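Local coordinates for protein quinoline 2-oxidoreductase small subunit (PDB 1T3Q) that carries two [2Fe-2S] clusters of a molybdenum hydroxylase acting on quinoline and probably relays electrons from the molybdenum cofactor to FAD, at residues Q8-I12 / F23-P27; R11-N17 / A75-E81; S98-A104 / I150-D156; L122-A127 / V159-R164. One frame throughout, in Å; residues are numbered along the deposited sequence.

Contact 1 (Q8-I12 / F23-P27); sequences QLMRI and FYVEP
Residues 10-12 and 23-25 are extended and pair antiparallel, their axes 4.8 Å apart at closest and their directions at 142°. Met10-Val25 and Ile12-Phe23 are hydrogen-bonded pairs. Met10 N to Val25 O is 2.7 Å and Val25 N to Met10 O 3.1 Å; Ile12 N to Phe23 O is 2.8 Å and Phe23 N to Ile12 O 3.0 Å. Arg11-Tyr24 is the non-hydrogen-bonded pair between them. On the face that carries Arg11 and Tyr24, Tyr24 (chi1 m) lays its ring over Arg11 CA, 4.1 Å from the centroid, a CH-pi contact. With chi1 and chi2 both t, Arg11 CD comes to 3.2 Å from Tyr24 OH. Met10, Ile12, Phe23 and Val25 lie on the other face; all but Met10 are buried. Phe23 takes chi1 p, so that CB of Ile12 (m, m) lies over its ring face, 4.0 Å from the centroid, a second CH-pi contact. Helix 31-39 packs on Phe23 and Val25. This is the N-terminal beta hairpin of a plant-type [2Fe-2S] ferredoxin fold.

Contact 2 (R11-N17 / A75-E81); sequences RISATIN and AEGCSIE
This is a parallel strand pairing inside the mixed sheet of the N-terminal ferredoxin-like (beta-grasp) domain. Strand 10-16, from the opening hairpin, lies beside strand 79-81, which pairs with 57-60. The axes of 11-16 and 79-81 approach to 4.6 Å at 40°. Thr15 is in register with Ser79, and Ile16 with Ile80. The bonds alternate between the strands: Thr15 N to Cys78 O 2.9 Å, Ile80 N to Thr15 O 2.6 Å, Asn17 N to Ile80 O 2.7 Å. A type II turn from Ala75 to Cys78 leads in, closed by Cys78 N to Ala75 O at 2.9 Å. Gly77 has positive phi (72°), and Gly77 N donates to Ser13 O at 2.8 Å. Ile16 (m, t) and Ile80 (m, t) share the buried face under helix 31-39. Ala14 CB packs 4.3 Å from Ala75 CB on that side. At the other end, Asn17 OD1 accepts from Thr82 N, and Glu81 forms a salt bridge to Arg119. The Glu76 side chain (chi1 t, chi2 p) reaches across to strand 10-16. Glu76 OE2 accepts from Ser13 N at 2.7 Å, and a water donates both to Glu76 OE2 at 3.2 Å and to Arg11 O at 2.7 Å.

Contact 3 (S98-A104 / I150-D156); sequences SFRRHHA and IIDAITD
A salt bridge joins Arg101 to Asp156: Arg101 NH1 to Asp156 OD2 is 3.1 Å, and NH2 of the same arginine lies 3.2 Å from Asp156 OD1, though the place of OD1 is less sure. Each charge has a second partner. Arg101 NE bridges to Asp97, and Asp156, the N-cap of helix 157-164, takes Ala158 N on OD2. Arg101 reaches across with chi1 m and chi3 m; Asp156 has chi1 t. Beside this pair, Ser98 OG (chi1 t) donates to Ala153 O at 2.7 Å, near the end of helix 148-154. His102 (chi1 m) turns back so that ND1 donates to Ser98 O at 3.2 Å. Its ring has Ala153 N and Asp152 O over one face. Helix 94-101 ends in a Schellman motif, with His103 at positive phi (54°). The chain then brings Ala104 back to helix 148-154. Ala104 CB packs 3.9 Å from Ile150 CG1 and 4.1 Å from Ala153 CB. Phe99 CD1 lies 3.7 Å from Ala153 CB, and Phe99 CZ is 4.1 Å from Ile150 CG2. Met114 of helix 111-124 touches both Phe99 and Ile150. This is helix packing in the C-terminal [2Fe-2S] domain; the Ile150 side chain is about 6 Å from a cluster. Polar bonds thus tie the ends of helices 94-101 and 148-154 to the start of 157-164, while apolar side chains fill the space between the helices near the cluster.

Contact 4 (L122-A127 / V159-R164); sequences LAENPA and VAEAAR
In the helical C-terminal [2Fe-2S] domain, the end of helix 111-124 and the loop after it pack against helix 157-164. No hydrogen bond crosses between the segments. Leu122, in the last turn of its helix, points toward the partner with rotamer m, t. Its CD1 meets Val159 CG1 (chi1 t) at 3.5 Å, and Leu122 CB lies 4.3 Å from Ala163 CB. Leu95 of helix 94-101 also touches Leu122. Asn125 leaves helical geometry with phi/psi -145/108. With chi1 t, Asn125 OD1 accepts from Ala127 N at 3.1 Å, an Asx turn. That turn folds the loop around Pro126, which faces the partner helix and has its CA 4.7 Å from Ala160 CA. Pro126 CB packs 3.9 Å from Ala163 CB. Ala160 CA makes a CA-H...O contact with Pro126 O at 3.2 Å. Ala127 CB lies 4.3 Å from Ala160 CB. On the exposed side, Arg164 NH1 is 3.7 Å from Pro126 CB, and Arg164 NH2 is 4.1 Å from Ala127 CB.

In the fold
Contacts 1 and 2 share strand 10-16 and extend one sheet on both sides of it, antiparallel in contact 1 and parallel in contact 2. Backbone hydrogen bonds dominate both, and Phe23 CE2 packs 4.0 Å from Ile16 CD1 to join their apolar sides. Contacts 3 and 4 belong to the helical domain, where side chains do the work. Contact 3 is the buried one and combines a salt bridge with apolar packing. Contacts 1, 2 and 4 are partly buried, and contact 4 is almost wholly apolar. Contacts 3 and 4 meet at Val159, whose CG2 lies 3.4 Å from Ser98 CB. The centres of contacts 1 and 3 are about 39 Å apart, on opposite sides of the chain's centre.

Contact 1 (Q8-I12 / F23-P27)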
loop_
_atom_site.group_PDB
_atom_site.type_symbol
_atom_site.label_atom_id
_atom_site.label_comp_id
_atom_site.label_asym_id
_atom_site.label_seq_id
_atom_site.Cartn_x
_atom_site.Cartn_y
_atom_site.Cartn_z
ATOM N N GLN A 8 -13.938 28.471 6.871
ATOM C CA GLN A 8 -13.798 29.052 5.560
ATOM C C GLN A 8 -14.388 28.025 4.588
ATOM O O GLN A 8 -14.435 28.258 3.377
ATOM C CB GLN A 8 -12.324 29.325 5.255
ATOM C CG GLN A 8 -11.668 30.122 6.369
ATOM C CD GLN A 8 -10.182 30.252 6.197
ATOM O OE1 GLN A 8 -9.694 31.223 5.621
ATOM N NE2 GLN A 8 -9.445 29.269 6.703
ATOM N N LEU A 9 -14.863 26.904 5.146
ATOM C CA LEU A 9 -15.479 25.796 4.389
ATOM C C LEU A 9 -16.984 25.957 4.227
ATOM O O LEU A 9 -17.694 26.289 5.177
ATOM C CB LEU A 9 -15.231 24.445 5.084
ATOM C CG LEU A 9 -14.168 23.463 4.558
ATOM C CD1 LEU A 9 -12.931 24.220 4.127
ATOM C CD2 LEU A 9 -13.820 22.438 5.639
ATOM N N MET A 10 -17.466 25.681 3.024
ATOM C CA MET A 10 -18.884 25.787 2.716
ATOM C C MET A 10 -19.519 24.416 2.492
ATOM O O MET A 10 -18.938 23.545 1.838
ATOM C CB MET A 10 -19.078 26.666 1.478
ATOM C CG MET A 10 -18.718 28.130 1.703
ATOM S SD MET A 10 -19.000 29.143 0.245
ATOM C CE MET A 10 -20.798 29.119 0.159
ATOM N N ARG A 11 -20.716 24.236 3.041
ATOM C CA ARG A 11 -21.453 22.985 2.928
ATOM C C ARG A 11 -22.138 22.927 1.571
ATOM O O ARG A 11 -23.062 23.692 1.300
ATOM C CB ARG A 11 -22.494 22.898 4.047
ATOM C CG ARG A 11 -23.335 21.631 4.036
ATOM C CD ARG A 11 -24.196 21.551 5.291
ATOM N NE ARG A 11 -24.978 20.321 5.360
ATOM C CZ ARG A 11 -25.999 20.035 4.557
ATOM N NH1 ARG A 11 -26.367 20.894 3.615
ATOM N NH2 ARG A 11 -26.658 18.891 4.701
ATOM N N ILE A 12 -21.681 22.018 0.718
ATOM C CA ILE A 12 -22.254 21.887 -0.611
ATOM C C ILE A 12 -23.103 20.635 -0.746
ATOM O O ILE A 12 -22.682 19.538 -0.385
ATOM C CB ILE A 12 -21.153 21.870 -1.696
ATOM C CG1 ILE A 12 -20.292 23.135 -1.575
ATOM C CG2 ILE A 12 -21.787 21.785 -3.084
ATOM C CD1 ILE A 12 -21.081 24.435 -1.635
ATOM N N PHE A 23 -20.687 17.677 0.854
ATOM C CA PHE A 23 -19.252 17.818 1.073
ATOM C C PHE A 23 -18.878 19.255 1.410
ATOM O O PHE A 23 -19.570 20.200 1.020
ATOM C CB PHE A 23 -18.473 17.317 -0.155
ATOM C CG PHE A 23 -18.911 17.930 -1.457
ATOM C CD1 PHE A 23 -18.324 19.098 -1.926
ATOM C CD2 PHE A 23 -19.923 17.339 -2.212
ATOM C CE1 PHE A 23 -18.735 19.674 -3.125
ATOM C CE2 PHE A 23 -20.344 17.907 -3.415
ATOM C CZ PHE A 23 -19.750 19.077 -3.873
ATOM N N TYR A 24 -17.790 19.411 2.156
ATOM C CA TYR A 24 -17.319 20.725 2.564
ATOM C C TYR A 24 -16.083 21.127 1.788
ATOM O O TYR A 24 -15.122 20.368 1.699
ATOM C CB TYR A 24 -17.024 20.739 4.063
ATOM C CG TYR A 24 -18.274 20.647 4.902
ATOM C CD1 TYR A 24 -18.997 19.458 4.982
ATOM C CD2 TYR A 24 -18.765 21.765 5.571
ATOM C CE1 TYR A 24 -20.180 19.388 5.708
ATOM C CE2 TYR A 24 -19.944 21.707 6.295
ATOM C CZ TYR A 24 -20.647 20.517 6.359
ATOM O OH TYR A 24 -21.824 20.467 7.067
ATOM N N VAL A 25 -16.115 22.332 1.234
ATOM C CA VAL A 25 -15.009 22.835 0.438
ATOM C C VAL A 25 -14.828 24.334 0.580
ATOM O O VAL A 25 -15.737 25.048 1.013
ATOM C CB VAL A 25 -15.232 22.538 -1.067
ATOM C CG1 VAL A 25 -15.196 21.043 -1.317
ATOM C CG2 VAL A 25 -16.570 23.120 -1.518
ATOM N N GLU A 26 -13.640 24.806 0.218
ATOM C CA GLU A 26 -13.351 26.233 0.238
ATOM C C GLU A 26 -13.691 26.723 -1.161
ATOM O O GLU A 26 -13.594 25.963 -2.126
ATOM C CB GLU A 26 -11.871 26.498 0.502
ATOM C CG GLU A 26 -11.371 26.049 1.852
ATOM C CD GLU A 26 -9.933 26.453 2.084
ATOM O OE1 GLU A 26 -9.054 25.998 1.327
ATOM O OE2 GLU A 26 -9.681 27.236 3.022
ATOM N N PRO A 27 -14.092 27.996 -1.294
ATOM C CA PRO A 27 -14.435 28.544 -2.610
ATOM C C PRO A 27 -13.278 28.446 -3.614
ATOM O O PRO A 27 -13.505 28.289 -4.811
ATOM C CB PRO A 27 -14.798 29.996 -2.293
ATOM C CG PRO A 27 -15.370 29.900 -0.904
ATOM C CD PRO A 27 -14.402 28.960 -0.222
#

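Contact 2 (R11-N17 / A75-E81)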
loop_
_atom_site.group_PDB
_atom_site.type_symbol
_atom_site.label_atom_id
_atom_site.label_comp_id
_atom_site.label_asym_id
_atom_site.label_seq_id
_atom_site.Cartn_x
_atom_site.Cartn_y
_atom_site.Cartn_z
ATOM N N ARG A 11 -20.716 24.236 3.041
ATOM C CA ARG A 11 -21.453 22.985 2.928
ATOM C C ARG A 11 -22.138 22.927 1.571
ATOM O O ARG A 11 -23.062 23.692 1.300
ATOM C CB ARG A 11 -22.494 22.898 4.047
ATOM C CG ARG A 11 -23.335 21.631 4.036
ATOM C CD ARG A 11 -24.196 21.551 5.291
ATOM N NE ARG A 11 -24.978 20.321 5.360
ATOM C CZ ARG A 11 -25.999 20.035 4.557
ATOM N NH1 ARG A 11 -26.367 20.894 3.615
ATOM N NH2 ARG A 11 -26.658 18.891 4.701
ATOM N N ILE A 12 -21.681 22.018 0.718
ATOM C CA ILE A 12 -22.254 21.887 -0.611
ATOM C C ILE A 12 -23.103 20.635 -0.746
ATOM O O ILE A 12 -22.682 19.538 -0.385
ATOM C CB ILE A 12 -21.153 21.870 -1.696
ATOM C CG1 ILE A 12 -20.292 23.135 -1.575
ATOM C CG2 ILE A 12 -21.787 21.785 -3.084
ATOM C CD1 ILE A 12 -21.081 24.435 -1.635
ATOM N N SER A 13 -24.306 20.819 -1.274
ATOM C CA SER A 13 -25.241 19.725 -1.465
ATOM C C SER A 13 -25.445 19.464 -2.954
ATOM O O SER A 13 -25.938 20.325 -3.686
ATOM C CB SER A 13 -26.576 20.072 -0.799
ATOM O OG SER A 13 -27.523 19.038 -0.978
ATOM N N ALA A 14 -25.055 18.276 -3.404
ATOM C CA ALA A 14 -25.198 17.914 -4.812
ATOM C C ALA A 14 -25.381 16.410 -4.968
ATOM O O ALA A 14 -24.995 15.632 -4.096
ATOM C CB ALA A 14 -23.966 18.369 -5.597
ATOM N N THR A 15 -25.989 15.999 -6.073
ATOM C CA THR A 15 -26.172 14.580 -6.318
ATOM C C THR A 15 -24.997 14.126 -7.179
ATOM O O THR A 15 -24.717 14.712 -8.222
ATOM C CB THR A 15 -27.495 14.305 -7.050
ATOM O OG1 THR A 15 -28.586 14.729 -6.223
ATOM C CG2 THR A 15 -27.644 12.828 -7.343
ATOM N N ILE A 16 -24.295 13.097 -6.723
ATOM C CA ILE A 16 -23.145 12.581 -7.455
ATOM C C ILE A 16 -23.403 11.129 -7.813
ATOM O O ILE A 16 -23.556 10.279 -6.937
ATOM C CB ILE A 16 -21.859 12.695 -6.612
ATOM C CG1 ILE A 16 -21.648 14.153 -6.200
ATOM C CG2 ILE A 16 -20.659 12.179 -7.415
ATOM C CD1 ILE A 16 -20.418 14.394 -5.334
ATOM N N ASN A 17 -23.464 10.863 -9.112
ATOM C CA ASN A 17 -23.728 9.532 -9.635
ATOM C C ASN A 17 -25.009 8.932 -9.062
ATOM O O ASN A 17 -25.044 7.768 -8.658
ATOM C CB ASN A 17 -22.530 8.612 -9.379
ATOM C CG ASN A 17 -21.281 9.088 -10.102
ATOM O OD1 ASN A 17 -21.368 9.641 -11.198
ATOM N ND2 ASN A 17 -20.122 8.872 -9.500
ATOM N N ALA A 75 -21.329 23.525 -7.490
ATOM C CA ALA A 75 -21.967 22.231 -7.710
ATOM C C ALA A 75 -23.275 22.169 -6.927
ATOM O O ALA A 75 -24.080 21.253 -7.113
ATOM C CB ALA A 75 -21.044 21.105 -7.265
ATOM N N GLU A 76 -23.476 23.149 -6.050
ATOM C CA GLU A 76 -24.676 23.205 -5.225
ATOM C C GLU A 76 -25.947 23.037 -6.045
ATOM O O GLU A 76 -26.164 23.746 -7.029
ATOM C CB GLU A 76 -24.740 24.532 -4.462
ATOM C CG GLU A 76 -26.031 24.727 -3.655
ATOM C CD GLU A 76 -26.109 23.815 -2.437
ATOM O OE1 GLU A 76 -27.232 23.547 -1.960
ATOM O OE2 GLU A 76 -25.046 23.378 -1.946
ATOM N N GLY A 77 -26.783 22.096 -5.625
ATOM C CA GLY A 77 -28.042 21.856 -6.310
ATOM C C GLY A 77 -27.944 21.197 -7.671
ATOM O O GLY A 77 -28.943 21.119 -8.392
ATOM N N CYS A 78 -26.759 20.715 -8.030
ATOM C CA CYS A 78 -26.569 20.071 -9.326
ATOM C C CYS A 78 -26.469 18.552 -9.235
ATOM O O CYS A 78 -26.182 17.994 -8.173
ATOM C CB CYS A 78 -25.304 20.603 -10.004
ATOM S SG CYS A 78 -25.333 22.371 -10.372
ATOM N N SER A 79 -26.723 17.892 -10.360
ATOM C CA SER A 79 -26.629 16.443 -10.448
ATOM C C SER A 79 -25.375 16.161 -11.273
ATOM O O SER A 79 -25.319 16.463 -12.465
ATOM C CB SER A 79 -27.857 15.865 -11.151
ATOM O OG SER A 79 -27.714 14.469 -11.336
ATOM N N ILE A 80 -24.371 15.584 -10.624
ATOM C CA ILE A 80 -23.091 15.293 -11.263
ATOM C C ILE A 80 -22.882 13.820 -11.587
ATOM O O ILE A 80 -23.221 12.941 -10.793
ATOM C CB ILE A 80 -21.936 15.758 -10.356
ATOM C CG1 ILE A 80 -22.013 17.275 -10.165
ATOM C CG2 ILE A 80 -20.600 15.333 -10.949
ATOM C CD1 ILE A 80 -21.059 17.813 -9.111
ATOM N N GLU A 81 -22.307 13.563 -12.759
ATOM C CA GLU A 81 -22.018 12.208 -13.200
ATOM C C GLU A 81 -20.540 12.094 -13.551
ATOM O O GLU A 81 -20.068 12.764 -14.468
ATOM C CB GLU A 81 -22.841 11.856 -14.440
ATOM C CG GLU A 81 -24.311 11.614 -14.187
ATOM C CD GLU A 81 -25.069 11.417 -15.482
ATOM O OE1 GLU A 81 -25.438 12.429 -16.116
ATOM O OE2 GLU A 81 -25.276 10.251 -15.877
HETATM O O HOH W 1 -25.677 23.039 1.178
#

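Contact 3 (S98-A104 / I150-D156)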
loop_
_atom_site.group_PDB
_atom_site.type_symbol
_atom_site.label_atom_id
_atom_site.label_comp_id
_atom_site.label_asym_id
_atom_site.label_seq_id
_atom_site.Cartn_x
_atom_site.Cartn_y
_atom_site.Cartn_z
ATOM N N SER A 98 -17.063 -0.974 -25.908
ATOM C CA SER A 98 -16.683 -0.630 -27.267
ATOM C C SER A 98 -15.281 -0.011 -27.283
ATOM O O SER A 98 -14.466 -0.325 -28.153
ATOM C CB SER A 98 -17.684 0.347 -27.867
ATOM O OG SER A 98 -17.396 0.566 -29.232
ATOM N N PHE A 99 -15.009 0.877 -26.333
ATOM C CA PHE A 99 -13.685 1.501 -26.247
ATOM C C PHE A 99 -12.623 0.401 -26.150
ATOM O O PHE A 99 -11.572 0.472 -26.791
ATOM C CB PHE A 99 -13.594 2.401 -25.002
ATOM C CG PHE A 99 -13.864 3.853 -25.278
ATOM C CD1 PHE A 99 -15.067 4.261 -25.857
ATOM C CD2 PHE A 99 -12.914 4.819 -24.957
ATOM C CE1 PHE A 99 -15.317 5.606 -26.110
ATOM C CE2 PHE A 99 -13.156 6.174 -25.207
ATOM C CZ PHE A 99 -14.360 6.568 -25.784
ATOM N N ARG A 100 -12.913 -0.618 -25.344
ATOM C CA ARG A 100 -11.994 -1.727 -25.145
ATOM C C ARG A 100 -11.824 -2.567 -26.410
ATOM O O ARG A 100 -10.700 -2.868 -26.817
ATOM C CB ARG A 100 -12.484 -2.623 -24.006
ATOM C CG ARG A 100 -11.499 -3.708 -23.632
ATOM C CD ARG A 100 -12.097 -4.698 -22.662
ATOM N NE ARG A 100 -11.114 -5.701 -22.268
ATOM C CZ ARG A 100 -11.425 -6.893 -21.773
ATOM N NH1 ARG A 100 -12.698 -7.227 -21.613
ATOM N NH2 ARG A 100 -10.464 -7.747 -21.438
ATOM N N ARG A 101 -12.940 -2.947 -27.028
ATOM C CA ARG A 101 -12.890 -3.758 -28.243
ATOM C C ARG A 101 -12.145 -3.073 -29.385
ATOM O O ARG A 101 -11.470 -3.735 -30.175
ATOM C CB ARG A 101 -14.311 -4.118 -28.706
ATOM C CG ARG A 101 -15.017 -5.125 -27.813
ATOM C CD ARG A 101 -16.355 -5.582 -28.398
ATOM N NE ARG A 101 -17.395 -4.553 -28.348
ATOM C CZ ARG A 101 -17.752 -3.787 -29.371
ATOM N NH1 ARG A 101 -18.712 -2.886 -29.216
ATOM N NH2 ARG A 101 -17.158 -3.921 -30.551
ATOM N N HIS A 102 -12.257 -1.751 -29.472
ATOM C CA HIS A 102 -11.591 -1.009 -30.537
ATOM C C HIS A 102 -10.237 -0.431 -30.140
ATOM O O HIS A 102 -9.617 0.277 -30.930
ATOM C CB HIS A 102 -12.485 0.133 -31.039
ATOM C CG HIS A 102 -13.658 -0.329 -31.851
ATOM N ND1 HIS A 102 -14.876 -0.643 -31.289
ATOM C CD2 HIS A 102 -13.788 -0.549 -33.180
ATOM C CE1 HIS A 102 -15.710 -1.033 -32.239
ATOM N NE2 HIS A 102 -15.075 -0.986 -33.395
ATOM N N HIS A 103 -9.785 -0.737 -28.932
ATOM C CA HIS A 103 -8.504 -0.217 -28.444
ATOM C C HIS A 103 -8.526 1.309 -28.569
ATOM O O HIS A 103 -7.714 1.911 -29.277
ATOM C CB HIS A 103 -7.338 -0.815 -29.249
ATOM C CG HIS A 103 -5.983 -0.442 -28.721
ATOM N ND1 HIS A 103 -5.697 -0.394 -27.373
ATOM C CD2 HIS A 103 -4.825 -0.143 -29.361
ATOM C CE1 HIS A 103 -4.423 -0.083 -27.204
ATOM N NE2 HIS A 103 -3.872 0.074 -28.394
ATOM N N ALA A 104 -9.475 1.923 -27.871
ATOM C CA ALA A 104 -9.657 3.372 -27.888
ATOM C C ALA A 104 -8.905 4.089 -26.763
ATOM O O ALA A 104 -9.101 5.280 -26.543
ATOM C CB ALA A 104 -11.150 3.711 -27.806
ATOM N N ILE A 150 -11.057 5.840 -31.258
ATOM C CA ILE A 150 -12.067 6.413 -30.373
ATOM C C ILE A 150 -13.291 6.703 -31.250
ATOM O O ILE A 150 -14.439 6.500 -30.827
ATOM C CB ILE A 150 -11.570 7.727 -29.715
ATOM C CG1 ILE A 150 -10.466 7.411 -28.704
ATOM C CG2 ILE A 150 -12.724 8.439 -29.021
ATOM C CD1 ILE A 150 -9.783 8.642 -28.123
ATOM N N ILE A 151 -13.039 7.164 -32.474
ATOM C CA ILE A 151 -14.125 7.454 -33.411
ATOM C C ILE A 151 -14.798 6.116 -33.733
ATOM O O ILE A 151 -16.027 6.022 -33.793
ATOM C CB ILE A 151 -13.600 8.089 -34.724
ATOM C CG1 ILE A 151 -12.757 9.331 -34.415
ATOM C CG2 ILE A 151 -14.769 8.474 -35.634
ATOM C CD1 ILE A 151 -13.484 10.420 -33.647
ATOM N N ASP A 152 -13.983 5.083 -33.929
ATOM C CA ASP A 152 -14.495 3.744 -34.223
ATOM C C ASP A 152 -15.399 3.259 -33.092
ATOM O O ASP A 152 -16.485 2.733 -33.332
ATOM C CB ASP A 152 -13.350 2.735 -34.364
ATOM C CG ASP A 152 -12.466 2.994 -35.569
ATOM O OD1 ASP A 152 -11.382 2.374 -35.629
ATOM O OD2 ASP A 152 -12.843 3.790 -36.455
ATOM N N ALA A 153 -14.931 3.422 -31.857
ATOM C CA ALA A 153 -15.675 2.976 -30.687
ATOM C C ALA A 153 -17.033 3.655 -30.541
ATOM O O ALA A 153 -18.036 2.988 -30.283
ATOM C CB ALA A 153 -14.844 3.192 -29.417
ATOM N N ILE A 154 -17.063 4.973 -30.714
ATOM C CA ILE A 154 -18.300 5.736 -30.574
ATOM C C ILE A 154 -19.342 5.452 -31.660
ATOM O O ILE A 154 -20.544 5.537 -31.405
ATOM C CB ILE A 154 -17.999 7.252 -30.543
ATOM C CG1 ILE A 154 -17.120 7.568 -29.330
ATOM C CG2 ILE A 154 -19.305 8.055 -30.491
ATOM C CD1 ILE A 154 -16.536 8.966 -29.330
ATOM N N THR A 155 -18.882 5.103 -32.859
ATOM C CA THR A 155 -19.791 4.822 -33.967
ATOM C C THR A 155 -20.104 3.341 -34.126
ATOM O O THR A 155 -20.759 2.943 -35.088
ATOM C CB THR A 155 -19.224 5.345 -35.308
ATOM O OG1 THR A 155 -17.911 4.809 -35.522
ATOM C CG2 THR A 155 -19.158 6.862 -35.302
ATOM N N ASP A 156 -19.634 2.531 -33.183
ATOM C CA ASP A 156 -19.873 1.090 -33.214
ATOM C C ASP A 156 -21.382 0.846 -33.173
ATOM O O ASP A 156 -22.093 1.456 -32.375
ATOM C CB ASP A 156 -19.211 0.426 -32.004
ATOM C CG ASP A 156 -19.336 -1.083 -32.023
ATOM O OD1 ASP A 156 -18.417 -1.749 -32.540
ATOM O OD2 ASP A 156 -20.361 -1.606 -31.527
HETATM O O HOH W 2 -17.519 -1.633 -35.467
#

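Contact 4 (L122-A127 / V159-R164)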
loop_
_atom_site.group_PDB
_atom_site.type_symbol
_atom_site.label_atom_id
_atom_site.label_comp_id
_atom_site.label_asym_id
_atom_site.label_seq_id
_atom_site.Cartn_x
_atom_site.Cartn_y
_atom_site.Cartn_z
ATOM N N LEU A 122 -24.003 10.863 -28.004
ATOM C CA LEU A 122 -24.918 9.750 -28.213
ATOM C C LEU A 122 -26.313 10.011 -27.680
ATOM O O LEU A 122 -27.281 9.409 -28.148
ATOM C CB LEU A 122 -24.345 8.482 -27.580
ATOM C CG LEU A 122 -23.037 8.020 -28.228
ATOM C CD1 LEU A 122 -22.377 6.953 -27.369
ATOM C CD2 LEU A 122 -23.326 7.499 -29.632
ATOM N N ALA A 123 -26.415 10.901 -26.700
ATOM C CA ALA A 123 -27.708 11.238 -26.124
ATOM C C ALA A 123 -28.563 11.961 -27.159
ATOM O O ALA A 123 -29.764 11.717 -27.262
ATOM C CB ALA A 123 -27.523 12.115 -24.893
ATOM N N GLU A 124 -27.939 12.852 -27.927
ATOM C CA GLU A 124 -28.663 13.604 -28.947
ATOM C C GLU A 124 -28.794 12.847 -30.263
ATOM O O GLU A 124 -29.783 12.997 -30.978
ATOM C CB GLU A 124 -27.973 14.942 -29.228
ATOM N N ASN A 125 -27.786 12.041 -30.581
ATOM C CA ASN A 125 -27.774 11.278 -31.820
ATOM C C ASN A 125 -27.091 9.934 -31.577
ATOM O O ASN A 125 -25.876 9.870 -31.402
ATOM C CB ASN A 125 -27.031 12.079 -32.892
ATOM C CG ASN A 125 -26.999 11.381 -34.235
ATOM O OD1 ASN A 125 -27.579 10.307 -34.414
ATOM N ND2 ASN A 125 -26.319 11.993 -35.193
ATOM N N PRO A 126 -27.874 8.841 -31.568
ATOM C CA PRO A 126 -27.416 7.465 -31.345
ATOM C C PRO A 126 -26.404 6.961 -32.370
ATOM O O PRO A 126 -25.558 6.118 -32.058
ATOM C CB PRO A 126 -28.712 6.655 -31.400
ATOM C CG PRO A 126 -29.771 7.653 -31.056
ATOM C CD PRO A 126 -29.329 8.866 -31.792
ATOM N N ALA A 127 -26.508 7.470 -33.593
ATOM C CA ALA A 127 -25.620 7.060 -34.674
ATOM C C ALA A 127 -25.019 8.263 -35.390
ATOM O O ALA A 127 -25.343 8.542 -36.549
ATOM C CB ALA A 127 -26.384 6.188 -35.669
ATOM N N VAL A 159 -23.044 0.255 -29.855
ATOM C CA VAL A 159 -23.149 1.473 -29.057
ATOM C C VAL A 159 -24.405 2.243 -29.459
ATOM O O VAL A 159 -25.152 2.730 -28.605
ATOM C CB VAL A 159 -21.907 2.383 -29.258
ATOM C CG1 VAL A 159 -22.133 3.737 -28.602
ATOM C CG2 VAL A 159 -20.683 1.716 -28.663
ATOM N N ALA A 160 -24.637 2.347 -30.764
ATOM C CA ALA A 160 -25.811 3.048 -31.268
ATOM C C ALA A 160 -27.073 2.359 -30.751
ATOM O O ALA A 160 -28.023 3.017 -30.331
ATOM C CB ALA A 160 -25.801 3.059 -32.797
ATOM N N GLU A 161 -27.074 1.030 -30.779
ATOM C CA GLU A 161 -28.215 0.255 -30.306
ATOM C C GLU A 161 -28.466 0.517 -28.821
ATOM O O GLU A 161 -29.604 0.745 -28.402
ATOM C CB GLU A 161 -27.966 -1.238 -30.546
ATOM C CG GLU A 161 -29.005 -2.165 -29.918
ATOM C CD GLU A 161 -30.401 -1.994 -30.501
ATOM O OE1 GLU A 161 -31.344 -2.627 -29.973
ATOM O OE2 GLU A 161 -30.559 -1.236 -31.483
ATOM N N ALA A 162 -27.402 0.484 -28.026
ATOM C CA ALA A 162 -27.521 0.725 -26.596
ATOM C C ALA A 162 -28.027 2.145 -26.350
ATOM O O ALA A 162 -28.836 2.381 -25.450
ATOM C CB ALA A 162 -26.171 0.516 -25.915
ATOM N N ALA A 163 -27.548 3.086 -27.156
ATOM C CA ALA A 163 -27.961 4.481 -27.033
ATOM C C ALA A 163 -29.471 4.614 -27.247
ATOM O O ALA A 163 -30.156 5.320 -26.504
ATOM C CB ALA A 163 -27.212 5.334 -28.047
ATOM N N ARG A 164 -29.986 3.937 -28.268
ATOM C CA ARG A 164 -31.416 3.988 -28.553
ATOM C C ARG A 164 -32.224 3.428 -27.389
ATOM O O ARG A 164 -33.354 3.856 -27.146
ATOM C CB ARG A 164 -31.738 3.206 -29.826
ATOM C CG ARG A 164 -31.203 3.836 -31.097
ATOM C CD ARG A 164 -31.695 3.068 -32.309
ATOM N NE ARG A 164 -30.621 2.767 -33.247
ATOM C CZ ARG A 164 -30.095 3.642 -34.097
ATOM N NH1 ARG A 164 -30.542 4.888 -34.141
ATOM N NH2 ARG A 164 -29.119 3.264 -34.907
#